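Local coordinates for protein virulence factor (PDB 2W3Y) that acts as a virulence factor of a Drosophila pathogen, is S-palmitoylated and binds to lipid vesicles, at residues A[111-125]-A[209-223]. Sequence-based numbering, arbitrary orientation.
With PLM (palmitic acid), chain C.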
ATOM      1  N   LYS A 111      -4.842   1.981  13.202  1.00 32.05           N
ATOM      2  CA  LYS A 111      -3.637   1.357  13.749  1.00 33.46           C
ATOM      3  C   LYS A 111      -3.994  -0.003  14.346  1.00 33.51           C
ATOM      4  O   LYS A 111      -5.163  -0.395  14.338  1.00 33.78           O
ATOM      5  CB  LYS A 111      -2.952   2.277  14.787  1.00 33.29           C
ATOM      6  CG  LYS A 111      -3.897   2.845  15.845  1.00 34.67           C
ATOM      7  CD  LYS A 111      -3.146   3.429  17.032  1.00 35.38           C
ATOM      8  CE  LYS A 111      -4.101   3.833  18.164  1.00 37.06           C
ATOM      9  NZ  LYS A 111      -4.745   2.639  18.801  1.00 38.23           N
ATOM     10  N   GLY A 112      -2.994  -0.721  14.849  1.00 34.08           N
ATOM     11  CA  GLY A 112      -3.227  -1.985  15.547  1.00 34.58           C
ATOM     12  C   GLY A 112      -3.130  -3.207  14.652  1.00 35.05           C
ATOM     13  O   GLY A 112      -2.870  -3.096  13.456  1.00 35.25           O
ATOM     14  N   GLU A 113      -3.342  -4.382  15.226  1.00 35.87           N
ATOM     15  CA  GLU A 113      -3.213  -5.621  14.456  1.00 37.35           C
ATOM     16  C   GLU A 113      -4.519  -6.034  13.779  1.00 36.77           C
ATOM     17  O   GLU A 113      -5.613  -5.819  14.309  1.00 36.50           O
ATOM     18  CB  GLU A 113      -2.661  -6.780  15.313  1.00 37.47           C
ATOM     19  CG  GLU A 113      -2.031  -7.907  14.457  1.00 39.36           C
ATOM     20  CD  GLU A 113      -1.219  -8.930  15.249  1.00 40.34           C
ATOM     21  OE1 GLU A 113      -1.699  -9.398  16.323  1.00 43.56           O
ATOM     22  OE2 GLU A 113      -0.105  -9.279  14.772  1.00 42.98           O
ATOM     23  N   GLN A 114      -4.386  -6.608  12.591  1.00 36.60           N
ATOM     24  CA  GLN A 114      -5.473  -7.340  11.963  1.00 36.69           C
ATOM     25  C   GLN A 114      -4.981  -8.746  11.674  1.00 36.86           C
ATOM     26  O   GLN A 114      -3.773  -9.005  11.660  1.00 36.66           O
ATOM     27  CB  GLN A 114      -5.941  -6.653  10.681  1.00 36.69           C
ATOM     28  CG  GLN A 114      -6.561  -5.278  10.899  1.00 37.88           C
ATOM     29  CD  GLN A 114      -7.827  -5.310  11.744  1.00 39.87           C
ATOM     30  OE1 GLN A 114      -8.527  -6.322  11.812  1.00 41.01           O
ATOM     31  NE2 GLN A 114      -8.127  -4.191  12.389  1.00 40.24           N
ATOM     32  N   ASN A 115      -5.914  -9.657  11.465  1.00 36.98           N
ATOM     33  CA  ASN A 115      -5.555 -11.034  11.222  1.00 37.71           C
ATOM     34  C   ASN A 115      -6.228 -11.585   9.980  1.00 37.79           C
ATOM     35  O   ASN A 115      -7.432 -11.365   9.760  1.00 37.13           O
ATOM     36  CB  ASN A 115      -5.882 -11.887  12.446  1.00 38.38           C
ATOM     37  CG  ASN A 115      -4.889 -11.691  13.570  1.00 39.56           C
ATOM     38  OD1 ASN A 115      -3.818 -12.296  13.583  1.00 42.10           O
ATOM     39  ND2 ASN A 115      -5.240 -10.846  14.524  1.00 41.17           N
ATOM     40  N   LEU A 116      -5.427 -12.256   9.154  1.00 37.48           N
ATOM     41  CA  LEU A 116      -5.941 -13.057   8.052  1.00 38.01           C
ATOM     42  C   LEU A 116      -5.827 -14.530   8.452  1.00 38.53           C
ATOM     43  O   LEU A 116      -4.737 -15.113   8.415  1.00 39.37           O
ATOM     44  CB  LEU A 116      -5.191 -12.756   6.741  1.00 37.67           C
ATOM     45  CG  LEU A 116      -5.608 -13.475   5.444  1.00 37.81           C
ATOM     46  CD1 LEU A 116      -7.130 -13.507   5.271  1.00 36.04           C
ATOM     47  CD2 LEU A 116      -4.950 -12.818   4.228  1.00 38.06           C
ATOM     48  N   ASN A 117      -6.947 -15.104   8.884  1.00 38.56           N
ATOM     49  CA  ASN A 117      -7.025 -16.499   9.301  1.00 39.06           C
ATOM     50  C   ASN A 117      -8.120 -17.181   8.512  1.00 39.09           C
ATOM     51  O   ASN A 117      -9.289 -17.144   8.909  1.00 39.33           O
ATOM     52  CB  ASN A 117      -7.346 -16.617  10.795  1.00 39.60           C
ATOM     53  CG  ASN A 117      -6.286 -16.005  11.675  1.00 41.74           C
ATOM     54  OD1 ASN A 117      -5.097 -16.288  11.525  1.00 45.33           O
ATOM     55  ND2 ASN A 117      -6.711 -15.161  12.612  1.00 44.70           N
ATOM     56  N   THR A 118      -7.738 -17.800   7.400  1.00 38.75           N
ATOM     57  CA  THR A 118      -8.687 -18.393   6.471  1.00 38.25           C
ATOM     58  C   THR A 118      -8.014 -19.549   5.725  1.00 37.81           C
ATOM     59  O   THR A 118      -6.787 -19.609   5.620  1.00 37.36           O
ATOM     60  CB  THR A 118      -9.216 -17.329   5.479  1.00 38.36           C
ATOM     61  OG1 THR A 118     -10.426 -17.783   4.859  1.00 39.70           O
ATOM     62  CG2 THR A 118      -8.175 -16.989   4.405  1.00 38.16           C
ATOM     63  N   THR A 119      -8.825 -20.475   5.227  1.00 37.39           N
ATOM     64  CA  THR A 119      -8.336 -21.580   4.410  1.00 37.16           C
ATOM     65  C   THR A 119      -9.093 -21.549   3.086  1.00 36.63           C
ATOM     66  O   THR A 119     -10.321 -21.652   3.060  1.00 36.47           O
ATOM     67  CB  THR A 119      -8.492 -22.950   5.126  1.00 37.35           C
ATOM     68  OG1 THR A 119      -7.741 -22.947   6.350  1.00 37.75           O
ATOM     69  CG2 THR A 119      -7.967 -24.069   4.245  1.00 37.35           C
ATOM     70  N   VAL A 120      -8.343 -21.375   2.000  1.00 36.21           N
ATOM     71  CA  VAL A 120      -8.877 -21.226   0.643  1.00 35.54           C
ATOM     72  C   VAL A 120      -8.014 -22.038  -0.334  1.00 35.60           C
ATOM     73  O   VAL A 120      -6.908 -22.458   0.024  1.00 35.51           O
ATOM     74  CB  VAL A 120      -8.877 -19.733   0.194  1.00 35.78           C
ATOM     75  CG1 VAL A 120      -9.901 -18.902   0.989  1.00 34.35           C
ATOM     76  CG2 VAL A 120      -7.471 -19.117   0.300  1.00 34.91           C
ATOM     77  N   LYS A 121      -8.512 -22.258  -1.553  1.00 34.97           N
ATOM     78  CA  LYS A 121      -7.697 -22.823  -2.640  1.00 34.95           C
ATOM     79  C   LYS A 121      -6.640 -21.806  -3.055  1.00 33.93           C
ATOM     80  O   LYS A 121      -6.863 -20.594  -2.967  1.00 33.63           O
ATOM     81  CB  LYS A 121      -8.531 -23.148  -3.888  1.00 34.67           C
ATOM     82  CG  LYS A 121      -9.878 -23.827  -3.647  1.00 36.15           C
ATOM     83  CD  LYS A 121     -10.577 -24.070  -4.990  1.00 37.15           C
ATOM     84  CE  LYS A 121     -12.100 -24.093  -4.851  1.00 40.24           C
ATOM     85  NZ  LYS A 121     -12.587 -25.369  -4.259  1.00 42.46           N
ATOM     86  N   GLY A 122      -5.500 -22.316  -3.516  1.00 32.62           N
ATOM     87  CA  GLY A 122      -4.446 -21.494  -4.082  1.00 31.74           C
ATOM     88  C   GLY A 122      -4.940 -20.474  -5.095  1.00 30.68           C
ATOM     89  O   GLY A 122      -4.483 -19.335  -5.091  1.00 29.70           O
ATOM     90  N   VAL A 123      -5.891 -20.871  -5.943  1.00 29.68           N
ATOM     91  CA  VAL A 123      -6.403 -19.988  -6.995  1.00 29.10           C
ATOM     92  C   VAL A 123      -7.331 -18.887  -6.460  1.00 28.54           C
ATOM     93  O   VAL A 123      -7.720 -17.996  -7.209  1.00 28.21           O
ATOM     94  CB  VAL A 123      -7.154 -20.776  -8.133  1.00 29.09           C
ATOM     95  CG1 VAL A 123      -6.182 -21.609  -8.959  1.00 28.89           C
ATOM     96  CG2 VAL A 123      -8.267 -21.631  -7.548  1.00 28.37           C
ATOM     97  N   GLU A 124      -7.684 -18.976  -5.181  1.00 27.92           N
ATOM     98  CA  GLU A 124      -8.475 -17.962  -4.492  1.00 28.79           C
ATOM     99  C   GLU A 124      -7.596 -17.042  -3.615  1.00 27.03           C
ATOM    100  O   GLU A 124      -8.109 -16.081  -3.051  1.00 27.14           O
ATOM    101  CB  GLU A 124      -9.549 -18.610  -3.590  1.00 28.71           C
ATOM    102  CG  GLU A 124     -10.474 -19.658  -4.252  1.00 31.92           C
ATOM    103  CD  GLU A 124     -11.303 -20.464  -3.218  1.00 32.23           C
ATOM    104  OE1 GLU A 124     -10.726 -21.108  -2.304  1.00 35.68           O
ATOM    105  OE2 GLU A 124     -12.547 -20.460  -3.322  1.00 38.65           O
ATOM    106  N   VAL A 125      -6.300 -17.339  -3.492  1.00 25.23           N
ATOM    107  CA  VAL A 125      -5.409 -16.548  -2.618  1.00 23.97           C
ATOM    108  C   VAL A 125      -5.346 -15.063  -3.013  1.00 23.61           C
ATOM    109  O   VAL A 125      -5.416 -14.188  -2.149  1.00 23.12           O
ATOM    110  CB  VAL A 125      -3.959 -17.111  -2.580  1.00 24.38           C
ATOM    111  CG1 VAL A 125      -3.007 -16.127  -1.901  1.00 22.54           C
ATOM    112  CG2 VAL A 125      -3.915 -18.448  -1.872  1.00 23.33           C
ATOM    113  N   CYS A 209      -0.389 -20.374  -6.206  1.00 32.18           N
ATOM    114  CA  CYS A 209      -1.493 -19.614  -6.815  1.00 33.55           C
ATOM    115  C   CYS A 209      -2.187 -20.334  -7.985  1.00 33.84           C
ATOM    116  O   CYS A 209      -3.266 -19.914  -8.422  1.00 33.80           O
ATOM    117  CB  CYS A 209      -1.018 -18.231  -7.265  1.00 33.62           C
ATOM    118  SG  CYS A 209      -0.694 -17.023  -5.926  1.00 36.59           S
ATOM    119  N   ALA A 210      -1.567 -21.399  -8.494  1.00 34.64           N
ATOM    120  CA  ALA A 210      -2.150 -22.173  -9.605  1.00 35.32           C
ATOM    121  C   ALA A 210      -2.859 -23.443  -9.126  1.00 35.61           C
ATOM    122  O   ALA A 210      -3.564 -24.102  -9.897  1.00 35.57           O
ATOM    123  CB  ALA A 210      -1.086 -22.503 -10.652  1.00 35.34           C
ATOM    124  N   SER A 211      -2.686 -23.756  -7.844  1.00 35.79           N
ATOM    125  CA  SER A 211      -3.221 -24.967  -7.234  1.00 36.24           C
ATOM    126  C   SER A 211      -4.694 -24.874  -6.826  1.00 36.78           C
ATOM    127  O   SER A 211      -5.158 -23.836  -6.357  1.00 35.74           O
ATOM    128  CB  SER A 211      -2.373 -25.347  -6.016  1.00 36.57           C
ATOM    129  OG  SER A 211      -3.010 -26.350  -5.240  1.00 37.06           O
ATOM    130  N   TYR A 212      -5.411 -25.988  -7.004  1.00 37.43           N
ATOM    131  CA  TYR A 212      -6.792 -26.132  -6.552  1.00 38.24           C
ATOM    132  C   TYR A 212      -6.856 -26.792  -5.178  1.00 38.83           C
ATOM    133  O   TYR A 212      -7.930 -26.952  -4.605  1.00 39.10           O
ATOM    134  CB  TYR A 212      -7.622 -26.895  -7.595  1.00 38.68           C
ATOM    135  CG  TYR A 212      -8.044 -26.000  -8.733  1.00 38.81           C
ATOM    136  CD1 TYR A 212      -7.148 -25.653  -9.742  1.00 39.58           C
ATOM    137  CD2 TYR A 212      -9.324 -25.466  -8.775  1.00 39.28           C
ATOM    138  CE1 TYR A 212      -7.521 -24.811 -10.773  1.00 39.68           C
ATOM    139  CE2 TYR A 212      -9.709 -24.629  -9.797  1.00 40.21           C
ATOM    140  CZ  TYR A 212      -8.805 -24.307 -10.792  1.00 39.82           C
ATOM    141  OH  TYR A 212      -9.189 -23.469 -11.803  1.00 40.62           O
ATOM    142  N   GLN A 213      -5.689 -27.152  -4.656  1.00 39.32           N
ATOM    143  CA  GLN A 213      -5.539 -27.678  -3.302  1.00 40.40           C
ATOM    144  C   GLN A 213      -5.700 -26.537  -2.272  1.00 40.44           C
ATOM    145  O   GLN A 213      -5.446 -25.365  -2.592  1.00 40.58           O
ATOM    146  CB  GLN A 213      -4.179 -28.392  -3.203  1.00 40.39           C
ATOM    147  CG  GLN A 213      -3.521 -28.484  -1.817  1.00 42.02           C
ATOM    148  CD  GLN A 213      -2.145 -29.162  -1.838  1.00 42.04           C
ATOM    149  OE1 GLN A 213      -1.405 -29.088  -2.833  1.00 45.41           O
ATOM    150  NE2 GLN A 213      -1.799 -29.827  -0.735  1.00 43.03           N
ATOM    151  N   GLU A 214      -6.147 -26.881  -1.060  1.00 40.23           N
ATOM    152  CA  GLU A 214      -6.355 -25.919   0.028  1.00 40.26           C
ATOM    153  C   GLU A 214      -5.044 -25.393   0.616  1.00 39.49           C
ATOM    154  O   GLU A 214      -4.085 -26.146   0.787  1.00 39.12           O
ATOM    155  CB  GLU A 214      -7.168 -26.561   1.160  1.00 40.85           C
ATOM    156  CG  GLU A 214      -8.549 -27.084   0.767  1.00 43.74           C
ATOM    157  CD  GLU A 214      -9.612 -26.009   0.781  1.00 47.60           C
ATOM    158  OE1 GLU A 214     -10.486 -26.072   1.673  1.00 49.61           O
ATOM    159  OE2 GLU A 214      -9.573 -25.100  -0.083  1.00 49.35           O
ATOM    160  N   VAL A 215      -5.010 -24.098   0.931  1.00 38.57           N
ATOM    161  CA  VAL A 215      -3.867 -23.519   1.645  1.00 37.69           C
ATOM    162  C   VAL A 215      -4.333 -22.754   2.891  1.00 37.08           C
ATOM    163  O   VAL A 215      -5.343 -22.038   2.853  1.00 36.89           O
ATOM    164  CB  VAL A 215      -2.939 -22.631   0.732  1.00 38.01           C
ATOM    165  CG1 VAL A 215      -2.720 -23.264  -0.644  1.00 38.49           C
ATOM    166  CG2 VAL A 215      -3.471 -21.218   0.574  1.00 37.63           C
ATOM    167  N   ASN A 216      -3.607 -22.917   3.994  1.00 36.32           N
ATOM    168  CA  ASN A 216      -3.924 -22.208   5.228  1.00 36.13           C
ATOM    169  C   ASN A 216      -3.216 -20.861   5.256  1.00 35.15           C
ATOM    170  O   ASN A 216      -1.990 -20.787   5.221  1.00 34.50           O
ATOM    171  CB  ASN A 216      -3.566 -23.044   6.472  1.00 37.12           C
ATOM    172  CG  ASN A 216      -3.977 -22.367   7.788  1.00 39.15           C
ATOM    173  OD1 ASN A 216      -5.132 -21.961   7.967  1.00 42.63           O
ATOM    174  ND2 ASN A 216      -3.022 -22.249   8.721  1.00 41.49           N
ATOM    175  N   LEU A 217      -4.006 -19.794   5.282  1.00 34.37           N
ATOM    176  CA  LEU A 217      -3.467 -18.449   5.446  1.00 33.38           C
ATOM    177  C   LEU A 217      -3.657 -18.038   6.893  1.00 32.78           C
ATOM    178  O   LEU A 217      -4.791 -17.799   7.332  1.00 33.32           O
ATOM    179  CB  LEU A 217      -4.177 -17.459   4.516  1.00 33.13           C
ATOM    180  CG  LEU A 217      -4.250 -17.748   3.016  1.00 32.59           C
ATOM    181  CD1 LEU A 217      -5.010 -16.613   2.317  1.00 32.63           C
ATOM    182  CD2 LEU A 217      -2.851 -17.937   2.410  1.00 33.83           C
ATOM    183  N   GLU A 218      -2.557 -17.981   7.634  1.00 31.73           N
ATOM    184  CA  GLU A 218      -2.569 -17.510   9.023  1.00 31.28           C
ATOM    185  C   GLU A 218      -1.472 -16.466   9.211  1.00 29.69           C
ATOM    186  O   GLU A 218      -0.302 -16.812   9.404  1.00 28.89           O
ATOM    187  CB  GLU A 218      -2.418 -18.675  10.032  1.00 31.78           C
ATOM    188  CG  GLU A 218      -2.647 -18.232  11.497  1.00 32.48           C
ATOM    189  CD  GLU A 218      -2.289 -19.291  12.544  1.00 33.72           C
ATOM    190  OE1 GLU A 218      -1.152 -19.822  12.537  1.00 36.82           O
ATOM    191  OE2 GLU A 218      -3.147 -19.565  13.409  1.00 37.64           O
ATOM    192  N   PHE A 219      -1.845 -15.191   9.100  1.00 27.99           N
ATOM    193  CA  PHE A 219      -0.875 -14.094   9.174  1.00 26.66           C
ATOM    194  C   PHE A 219      -1.347 -13.035  10.141  1.00 26.08           C
ATOM    195  O   PHE A 219      -2.499 -12.602  10.093  1.00 25.61           O
ATOM    196  CB  PHE A 219      -0.637 -13.444   7.803  1.00 26.44           C
ATOM    197  CG  PHE A 219       0.027 -14.339   6.805  1.00 26.71           C
ATOM    198  CD1 PHE A 219       1.410 -14.317   6.646  1.00 25.51           C
ATOM    199  CD2 PHE A 219      -0.735 -15.191   5.998  1.00 25.86           C
ATOM    200  CE1 PHE A 219       2.034 -15.142   5.706  1.00 27.13           C
ATOM    201  CE2 PHE A 219      -0.135 -16.021   5.059  1.00 24.43           C
ATOM    202  CZ  PHE A 219       1.265 -15.997   4.907  1.00 26.84           C
ATOM    203  N   GLY A 220      -0.446 -12.626  11.027  1.00 25.36           N
ATOM    204  CA  GLY A 220      -0.683 -11.481  11.880  1.00 24.09           C
ATOM    205  C   GLY A 220      -0.149 -10.270  11.144  1.00 23.16           C
ATOM    206  O   GLY A 220       1.027 -10.213  10.801  1.00 23.31           O
ATOM    207  N   VAL A 221      -1.035  -9.310  10.886  1.00 22.68           N
ATOM    208  CA  VAL A 221      -0.710  -8.144  10.065  1.00 22.28           C
ATOM    209  C   VAL A 221      -0.817  -6.868  10.899  1.00 22.38           C
ATOM    210  O   VAL A 221      -1.895  -6.550  11.405  1.00 23.74           O
ATOM    211  CB  VAL A 221      -1.640  -8.056   8.815  1.00 22.21           C
ATOM    212  CG1 VAL A 221      -1.183  -6.952   7.882  1.00 21.12           C
ATOM    213  CG2 VAL A 221      -1.726  -9.456   8.080  1.00 21.57           C
ATOM    214  N   ASP A 222       0.292  -6.148  11.039  1.00 22.40           N
ATOM    215  CA  ASP A 222       0.317  -4.838  11.699  1.00 23.07           C
ATOM    216  C   ASP A 222      -0.120  -3.768  10.705  1.00 22.60           C
ATOM    217  O   ASP A 222       0.307  -3.794   9.548  1.00 22.13           O
ATOM    218  CB  ASP A 222       1.729  -4.504  12.153  1.00 23.92           C
ATOM    219  CG  ASP A 222       2.248  -5.452  13.202  1.00 28.79           C
ATOM    220  OD1 ASP A 222       1.536  -5.694  14.201  1.00 32.97           O
ATOM    221  OD2 ASP A 222       3.388  -5.945  13.021  1.00 37.03           O
ATOM    222  N   THR A 223      -0.964  -2.840  11.145  1.00 22.62           N
ATOM    223  CA  THR A 223      -1.569  -1.863  10.240  1.00 22.98           C
ATOM    224  C   THR A 223      -1.388  -0.418  10.696  1.00 23.36           C
ATOM    225  O   THR A 223      -1.414  -0.115  11.900  1.00 24.47           O
ATOM    226  CB  THR A 223      -3.097  -2.151   9.959  1.00 22.99           C
ATOM    227  OG1 THR A 223      -3.899  -1.820  11.100  1.00 25.06           O
ATOM    228  CG2 THR A 223      -3.353  -3.617   9.582  1.00 22.68           C
TER
HETATM  229  C1  PLM C1278       0.879 -16.729  -5.661  1.00 40.12           C
HETATM  230  O2  PLM C1278       1.466 -17.732  -6.147  1.00 38.78           O
HETATM  231  C2  PLM C1278       1.101 -16.340  -4.205  1.00 40.54           C
HETATM  232  C3  PLM C1278       1.914 -15.059  -4.031  1.00 40.99           C
HETATM  233  C4  PLM C1278       2.164 -14.700  -2.564  1.00 41.08           C
HETATM  234  C5  PLM C1278       0.945 -14.074  -1.888  1.00 41.48           C
HETATM  235  C6  PLM C1278       0.947 -14.269  -0.372  1.00 41.63           C
HETATM  236  C7  PLM C1278      -0.015 -13.301   0.313  1.00 42.45           C
HETATM  237  C8  PLM C1278      -0.564 -13.830   1.642  1.00 42.31           C
HETATM  238  C9  PLM C1278       0.062 -13.052   2.799  1.00 43.95           C
HETATM  239  CA  PLM C1278      -0.917 -12.158   3.553  1.00 43.76           C
HETATM  240  CB  PLM C1278      -0.591 -10.682   3.360  1.00 43.42           C
HETATM  241  CC  PLM C1278      -1.838  -9.836   3.568  1.00 42.37           C
HETATM  242  CD  PLM C1278      -1.943  -8.712   2.548  1.00 42.06           C
HETATM  243  CE  PLM C1278      -1.975  -7.368   3.258  1.00 41.91           C
HETATM  244  CF  PLM C1278      -2.522  -6.268   2.359  1.00 41.75           C
HETATM  245  O   HOH W   1      -6.554  -1.825  11.515  1.00 30.43           O
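Val123 lies against one face of the Tyr212 ring, its CG2 standing 4.2 Å from the ring centroid in a CH-pi contact displaced toward the rim, while the CD of Lys121 approaches the same ring obliquely. The other aromatic group, Phe219, turns one face to the fatty chain: C9 of the palmitate sits over the middle of the ring, 3.7 Å from Phe219 CE2. That chain is joined as a thioester to Cys209 SG, and Leu116 CD2 also borders it, 4.1 Å from palmitate atom CA.

Strands 113-121 and 214-223 run antiparallel, and paired backbone bonds join Gln114 to Val221, Leu116 to Phe219, Thr118 to Leu217 and Val120 to Val215. Gln114, Leu116, Thr118, Val120, Val215, Leu217, Phe219 and Val221 share the palmitate side of this pair. There Leu217 CD1 touches both Thr118 CG2, 3.8 Å away, and Val120 CG2, 4.0 Å away, and Val125 CG2 closes on Val215 CG2. The reverse side is polar: Thr119 OG1 gives a weak hydrogen bond to Asn216 OD1.

At one end Gly112 O is gripped twice by Thr223, whose N and OG1 arrive from opposite faces of the carbonyl plane. With chi1 at 73°, OG1 sits between the backbone N and carbonyl carbon, 2.9 Å from Gly112 O; a water links this hydroxyl to Gln114 NE2. At the other end, Gly122 N bonds to Gln213 O, and Ser211 OG accepts from Gln213 N in an ST turn.

Strand 185-198 continues the sheet beyond 214-228, with Phe198 meeting Phe219 edge-to-face. Helix 125-134 covers the apolar side through Ser128 and Phe132, and Gln149 of helix 142-159 touches the lipidated Cys209.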